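Local coordinates for SnoaL-like domain-containing protein (Xanthomonas campestris pv. campestris, PDB 3G8Z) that is of unknown function but adopts the cystatin-like fold of the SnoaL-like family, whose namesake is a polyketide cyclase, at residues I44-H57 against I129-D143. Numbering follows the deposited sequence.
Sequences IISPDVIWHQPGNH and IVEVRLFSADQTQED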
loop_
_atom_site.group_PDB
_atom_site.type_symbol
_atom_site.label_atom_id
_atom_site.label_comp_id
_atom_site.label_asym_id
_atom_site.label_seq_id
_atom_site.Cartn_x
_atom_site.Cartn_y
_atom_site.Cartn_z
ATOM N N ILE A 44 17.188 -7.008 10.385
ATOM C CA ILE A 44 15.803 -6.635 10.652
ATOM C C ILE A 44 14.812 -7.292 9.690
ATOM O O ILE A 44 13.614 -7.228 9.926
ATOM C CB ILE A 44 15.567 -5.108 10.643
ATOM C CG1 ILE A 44 15.780 -4.536 9.254
ATOM C CG2 ILE A 44 16.448 -4.399 11.676
ATOM C CD1 ILE A 44 15.225 -3.139 9.128
ATOM N N ILE A 45 15.302 -7.912 8.618
ATOM C CA ILE A 45 14.431 -8.689 7.742
ATOM C C ILE A 45 14.415 -10.135 8.253
ATOM O O ILE A 45 15.475 -10.724 8.483
ATOM C CB ILE A 45 14.894 -8.708 6.289
ATOM C CG1 ILE A 45 14.914 -7.302 5.683
ATOM C CG2 ILE A 45 13.969 -9.646 5.464
ATOM C CD1 ILE A 45 15.600 -7.236 4.310
ATOM N N SER A 46 13.226 -10.705 8.416
ATOM C CA SER A 46 13.103 -12.082 8.883
ATOM C C SER A 46 13.889 -13.019 7.988
ATOM O O SER A 46 13.853 -12.871 6.764
ATOM C CB SER A 46 11.635 -12.515 8.896
ATOM O OG SER A 46 11.516 -13.902 9.159
ATOM N N PRO A 47 14.575 -14.015 8.588
ATOM C CA PRO A 47 15.182 -15.079 7.806
ATOM C C PRO A 47 14.176 -15.817 6.929
ATOM O O PRO A 47 14.546 -16.352 5.882
ATOM C CB PRO A 47 15.733 -16.026 8.875
ATOM C CG PRO A 47 15.874 -15.203 10.066
ATOM C CD PRO A 47 14.795 -14.212 10.030
ATOM N N ASP A 48 12.917 -15.833 7.355
ATOM C CA ASP A 48 11.858 -16.491 6.602
ATOM C C ASP A 48 10.998 -15.510 5.806
ATOM O O ASP A 48 9.849 -15.805 5.497
ATOM C CB ASP A 48 10.964 -17.267 7.564
ATOM C CG ASP A 48 11.723 -18.323 8.337
ATOM O OD1 ASP A 48 12.788 -18.783 7.856
ATOM O OD2 ASP A 48 11.237 -18.713 9.422
ATOM N N VAL A 49 11.564 -14.359 5.462
ATOM C CA VAL A 49 10.814 -13.290 4.795
ATOM C C VAL A 49 10.155 -13.776 3.497
ATOM O O VAL A 49 10.765 -14.497 2.694
ATOM C CB VAL A 49 11.721 -12.060 4.468
ATOM C CG1 VAL A 49 12.822 -12.452 3.489
ATOM C CG2 VAL A 49 10.891 -10.853 3.907
ATOM N N ILE A 50 8.899 -13.399 3.306
ATOM C CA ILE A 50 8.203 -13.627 2.042
ATOM C C ILE A 50 8.227 -12.325 1.258
ATOM O O ILE A 50 7.721 -11.318 1.709
ATOM C CB ILE A 50 6.734 -14.025 2.255
ATOM C CG1 ILE A 50 6.628 -15.291 3.112
ATOM C CG2 ILE A 50 6.055 -14.234 0.905
ATOM C CD1 ILE A 50 5.221 -15.525 3.687
ATOM N N TRP A 51 8.846 -12.348 0.088
ATOM C CA TRP A 51 9.099 -11.122 -0.668
ATOM C C TRP A 51 8.393 -11.168 -2.028
ATOM O O TRP A 51 8.730 -12.009 -2.872
ATOM C CB TRP A 51 10.606 -11.000 -0.858
ATOM C CG TRP A 51 11.054 -9.769 -1.522
ATOM C CD1 TRP A 51 10.912 -9.451 -2.839
ATOM C CD2 TRP A 51 11.743 -8.677 -0.915
ATOM N NE1 TRP A 51 11.462 -8.215 -3.092
ATOM C CE2 TRP A 51 11.983 -7.721 -1.924
ATOM C CE3 TRP A 51 12.194 -8.419 0.380
ATOM C CZ2 TRP A 51 12.667 -6.530 -1.674
ATOM C CZ3 TRP A 51 12.873 -7.234 0.618
ATOM C CH2 TRP A 51 13.094 -6.307 -0.395
ATOM N N HIS A 52 7.396 -10.305 -2.228
ATOM C CA HIS A 52 6.625 -10.287 -3.485
ATOM C C HIS A 52 7.097 -9.151 -4.403
ATOM O O HIS A 52 6.882 -7.970 -4.116
ATOM C CB HIS A 52 5.124 -10.107 -3.239
ATOM C CG HIS A 52 4.545 -11.026 -2.206
ATOM N ND1 HIS A 52 4.194 -12.327 -2.484
ATOM C CD2 HIS A 52 4.188 -10.805 -0.922
ATOM C CE1 HIS A 52 3.681 -12.885 -1.398
ATOM N NE2 HIS A 52 3.637 -11.970 -0.442
ATOM N N GLN A 53 7.742 -9.509 -5.499
ATOM C CA GLN A 53 8.255 -8.534 -6.437
ATOM C C GLN A 53 7.374 -8.574 -7.676
ATOM O O GLN A 53 7.265 -9.620 -8.337
ATOM C CB GLN A 53 9.701 -8.892 -6.782
ATOM C CG GLN A 53 10.433 -7.869 -7.654
ATOM C CD GLN A 53 11.051 -6.711 -6.878
ATOM O OE1 GLN A 53 11.602 -6.892 -5.790
ATOM N NE2 GLN A 53 10.966 -5.518 -7.444
ATOM N N PRO A 54 6.736 -7.447 -8.000
ATOM C CA PRO A 54 5.792 -7.383 -9.090
ATOM C C PRO A 54 6.443 -7.417 -10.459
ATOM O O PRO A 54 7.662 -7.312 -10.588
ATOM C CB PRO A 54 5.120 -6.029 -8.872
ATOM C CG PRO A 54 6.142 -5.219 -8.241
ATOM C CD PRO A 54 6.898 -6.140 -7.349
ATOM N N GLY A 55 5.626 -7.632 -11.472
ATOM C CA GLY A 55 6.043 -7.379 -12.827
ATOM C C GLY A 55 6.436 -8.607 -13.607
ATOM O O GLY A 55 6.056 -9.730 -13.295
ATOM N N ASN A 56 7.232 -8.368 -14.634
ATOM C CA ASN A 56 7.550 -9.388 -15.579
ATOM C C ASN A 56 8.984 -9.253 -16.000
ATOM O O ASN A 56 9.283 -9.021 -17.175
ATOM C CB ASN A 56 6.596 -9.250 -16.757
ATOM C CG ASN A 56 5.295 -9.976 -16.517
ATOM O OD1 ASN A 56 5.204 -11.187 -16.745
ATOM N ND2 ASN A 56 4.286 -9.257 -16.021
ATOM N N HIS A 57 9.873 -9.349 -15.021
ATOM C CA HIS A 57 11.308 -9.285 -15.277
ATOM C C HIS A 57 11.985 -10.366 -14.467
ATOM O O HIS A 57 11.320 -11.146 -13.789
ATOM C CB HIS A 57 11.854 -7.908 -14.896
ATOM C CG HIS A 57 11.549 -7.514 -13.487
ATOM N ND1 HIS A 57 12.261 -7.981 -12.412
ATOM C CD2 HIS A 57 10.603 -6.688 -12.978
ATOM C CE1 HIS A 57 11.773 -7.458 -11.298
ATOM N NE2 HIS A 57 10.770 -6.662 -11.618
ATOM N N ILE A 129 10.716 -7.618 9.799
ATOM C CA ILE A 129 9.944 -7.614 8.563
ATOM C C ILE A 129 9.779 -9.047 8.037
ATOM O O ILE A 129 10.755 -9.695 7.603
ATOM C CB ILE A 129 10.641 -6.760 7.506
ATOM C CG1 ILE A 129 10.659 -5.302 7.975
ATOM C CG2 ILE A 129 9.945 -6.879 6.186
ATOM C CD1 ILE A 129 11.721 -4.480 7.292
ATOM N N VAL A 130 8.542 -9.530 8.073
ATOM C CA VAL A 130 8.238 -10.924 7.738
ATOM C C VAL A 130 7.676 -11.051 6.328
ATOM O O VAL A 130 7.737 -12.122 5.712
ATOM C CB VAL A 130 7.287 -11.601 8.781
ATOM C CG1 VAL A 130 7.984 -11.737 10.131
ATOM C CG2 VAL A 130 5.966 -10.861 8.944
ATOM N N GLU A 131 7.176 -9.952 5.782
ATOM C CA GLU A 131 6.640 -9.989 4.441
ATOM C C GLU A 131 6.807 -8.648 3.775
ATOM O O GLU A 131 6.652 -7.609 4.409
ATOM C CB GLU A 131 5.169 -10.392 4.469
ATOM C CG GLU A 131 4.611 -10.763 3.107
ATOM C CD GLU A 131 3.222 -11.395 3.150
ATOM O OE1 GLU A 131 2.602 -11.496 4.242
ATOM O OE2 GLU A 131 2.735 -11.770 2.055
ATOM N N VAL A 132 7.101 -8.680 2.481
ATOM C CA VAL A 132 7.327 -7.477 1.698
ATOM C C VAL A 132 6.513 -7.606 0.409
ATOM O O VAL A 132 6.564 -8.660 -0.251
ATOM C CB VAL A 132 8.826 -7.317 1.366
ATOM C CG1 VAL A 132 9.059 -6.178 0.382
ATOM C CG2 VAL A 132 9.667 -7.101 2.670
ATOM N N ARG A 133 5.738 -6.576 0.083
ATOM C CA ARG A 133 5.084 -6.500 -1.222
ATOM C C ARG A 133 5.310 -5.147 -1.827
ATOM O O ARG A 133 4.974 -4.149 -1.231
ATOM C CB ARG A 133 3.577 -6.776 -1.160
ATOM C CG ARG A 133 2.969 -6.850 -2.569
ATOM C CD ARG A 133 1.499 -7.082 -2.541
ATOM N NE ARG A 133 1.146 -8.344 -1.920
ATOM C CZ ARG A 133 1.177 -9.509 -2.534
ATOM N NH1 ARG A 133 1.575 -9.581 -3.794
ATOM N NH2 ARG A 133 0.814 -10.609 -1.869
ATOM N N LEU A 134 5.896 -5.137 -3.017
ATOM C CA LEU A 134 6.291 -3.913 -3.673
ATOM C C LEU A 134 5.286 -3.552 -4.769
ATOM O O LEU A 134 4.718 -4.427 -5.422
ATOM C CB LEU A 134 7.695 -4.080 -4.270
ATOM C CG LEU A 134 8.809 -4.477 -3.265
ATOM C CD1 LEU A 134 10.197 -4.415 -3.857
ATOM C CD2 LEU A 134 8.731 -3.637 -2.050
ATOM N N PHE A 135 5.102 -2.249 -4.959
ATOM C CA PHE A 135 4.206 -1.714 -5.943
ATOM C C PHE A 135 4.944 -0.606 -6.703
ATOM O O PHE A 135 5.646 0.208 -6.096
ATOM C CB PHE A 135 2.979 -1.092 -5.274
ATOM C CG PHE A 135 2.102 -2.068 -4.598
ATOM C CD1 PHE A 135 2.380 -2.482 -3.303
ATOM C CD2 PHE A 135 0.963 -2.537 -5.223
ATOM C CE1 PHE A 135 1.548 -3.381 -2.665
ATOM C CE2 PHE A 135 0.144 -3.415 -4.600
ATOM C CZ PHE A 135 0.433 -3.849 -3.310
ATOM N N SER A 136 4.751 -0.570 -8.013
ATOM C CA SER A 136 5.377 0.455 -8.850
ATOM C C SER A 136 4.371 1.162 -9.715
ATOM O O SER A 136 3.445 0.541 -10.259
ATOM C CB SER A 136 6.399 -0.187 -9.777
ATOM O OG SER A 136 7.444 -0.776 -9.050
ATOM N N ALA A 137 4.571 2.458 -9.918
ATOM C CA ALA A 137 3.611 3.237 -10.691
ATOM C C ALA A 137 3.716 2.968 -12.180
ATOM O O ALA A 137 2.764 3.185 -12.908
ATOM C CB ALA A 137 3.810 4.736 -10.427
ATOM N N ASP A 138 4.874 2.523 -12.632
ATOM C CA ASP A 138 5.098 2.260 -14.044
ATOM C C ASP A 138 5.851 0.941 -14.173
ATOM O O ASP A 138 7.089 0.900 -14.234
ATOM C CB ASP A 138 5.874 3.404 -14.685
ATOM C CG ASP A 138 6.046 3.227 -16.175
ATOM O OD1 ASP A 138 5.740 2.130 -16.714
ATOM O OD2 ASP A 138 6.516 4.198 -16.804
ATOM N N GLN A 139 5.093 -0.139 -14.212
ATOM C CA GLN A 139 5.694 -1.448 -14.144
ATOM C C GLN A 139 6.381 -1.788 -15.479
ATOM O O GLN A 139 7.329 -2.571 -15.504
ATOM C CB GLN A 139 4.628 -2.494 -13.797
ATOM C CG GLN A 139 5.190 -3.850 -13.462
ATOM C CD GLN A 139 6.079 -3.790 -12.260
ATOM O OE1 GLN A 139 5.671 -3.310 -11.206
ATOM N NE2 GLN A 139 7.325 -4.234 -12.413
ATOM N N THR A 140 5.883 -1.233 -16.584
ATOM C CA THR A 140 6.521 -1.436 -17.900
ATOM C C THR A 140 7.960 -0.900 -17.891
ATOM O O THR A 140 8.893 -1.537 -18.391
ATOM C CB THR A 140 5.702 -0.743 -19.026
ATOM O OG1 THR A 140 4.441 -1.410 -19.161
ATOM C CG2 THR A 140 6.410 -0.839 -20.378
ATOM N N GLN A 141 8.143 0.291 -17.319
ATOM C CA GLN A 141 9.466 0.892 -17.224
ATOM C C GLN A 141 10.362 0.081 -16.269
ATOM O O GLN A 141 11.511 -0.194 -16.594
ATOM C CB GLN A 141 9.353 2.354 -16.787
ATOM C CG GLN A 141 10.667 3.041 -16.520
ATOM C CD GLN A 141 10.496 4.428 -15.903
ATOM O OE1 GLN A 141 10.633 4.591 -14.699
ATOM N NE2 GLN A 141 10.188 5.418 -16.726
ATOM N N GLU A 142 9.830 -0.327 -15.116
ATOM C CA GLU A 142 10.622 -1.103 -14.152
ATOM C C GLU A 142 11.014 -2.469 -14.713
ATOM O O GLU A 142 12.123 -2.947 -14.466
ATOM C CB GLU A 142 9.891 -1.316 -12.831
ATOM C CG GLU A 142 10.888 -1.495 -11.682
ATOM C CD GLU A 142 10.330 -2.215 -10.470
ATOM O OE1 GLU A 142 9.112 -2.575 -10.442
ATOM O OE2 GLU A 142 11.145 -2.449 -9.550
ATOM N N ASP A 143 10.098 -3.094 -15.441
ATOM C CA ASP A 143 10.390 -4.365 -16.081
ATOM C C ASP A 143 11.591 -4.238 -17.023
ATOM O O ASP A 143 12.452 -5.113 -17.061
ATOM C CB ASP A 143 9.211 -4.846 -16.905
ATOM C CG ASP A 143 8.082 -5.424 -16.082
ATOM O OD1 ASP A 143 8.219 -5.625 -14.868
ATOM O OD2 ASP A 143 7.024 -5.686 -16.691
HETATM O O HOH W 1 7.543 -14.793 6.639
HETATM O O HOH W 2 11.036 -2.669 -7.075
HETATM O O HOH W 3 4.545 -6.448 -15.955
HETATM O O HOH W 4 11.921 -7.620 -18.354
#
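The guanidinium of Arg-133 lies flat on one face of the His-52 imidazole, planes 10° apart and centres 3.8 Å apart, with NH2 over the middle of the ring. At the ring's edge, in its plane, His-52 NE2 donates to the anti lone pair of Glu-131 OE2 (2.7 Å). ND1 is hydrogen-bonded to Thr-62 OG1, so bonds at both nitrogens fix the ring's rotation, while a salt bridge from Glu-131 OE1 to Arg-123 positions the carboxylate. Arginine suits the stack because its flat guanidinium can lie parallel to the imidazole; a bend at chi3 (-62°) brings it back over the ring.

On the opposite sheet face, branched Val-132 offers CG1 to the broad indole of Trp-51, a CH-pi contact 3.8 Å from the six-membered ring's centroid; Trp-51 NE1 donates in the ring plane to Gln-53 OE1 (3.0 Å). Strands 49-53 and 128-136 run parallel in the curved sheet of the cystatin-like fold, and helices 22-35 and 66-79 cover this tryptophan face. A classic bulge at Val-130 and Glu-131, opposite Arg-123, interrupts the regular pairing with strand 112-125.

Beyond the strands, the short carboxylate of Asp-143 takes two N-H groups on OD1, from Asn-56 N (2.9 Å) and Gln-139 NE2 (3.0 Å), on opposite faces of its plane. Gly-55, at a positive phi of 101°, packs its bare CA against Gln-139 NE2 (3.4 Å) and Asp-143 OD1. A water links Gln-53 NE2 to Glu-142 OE2.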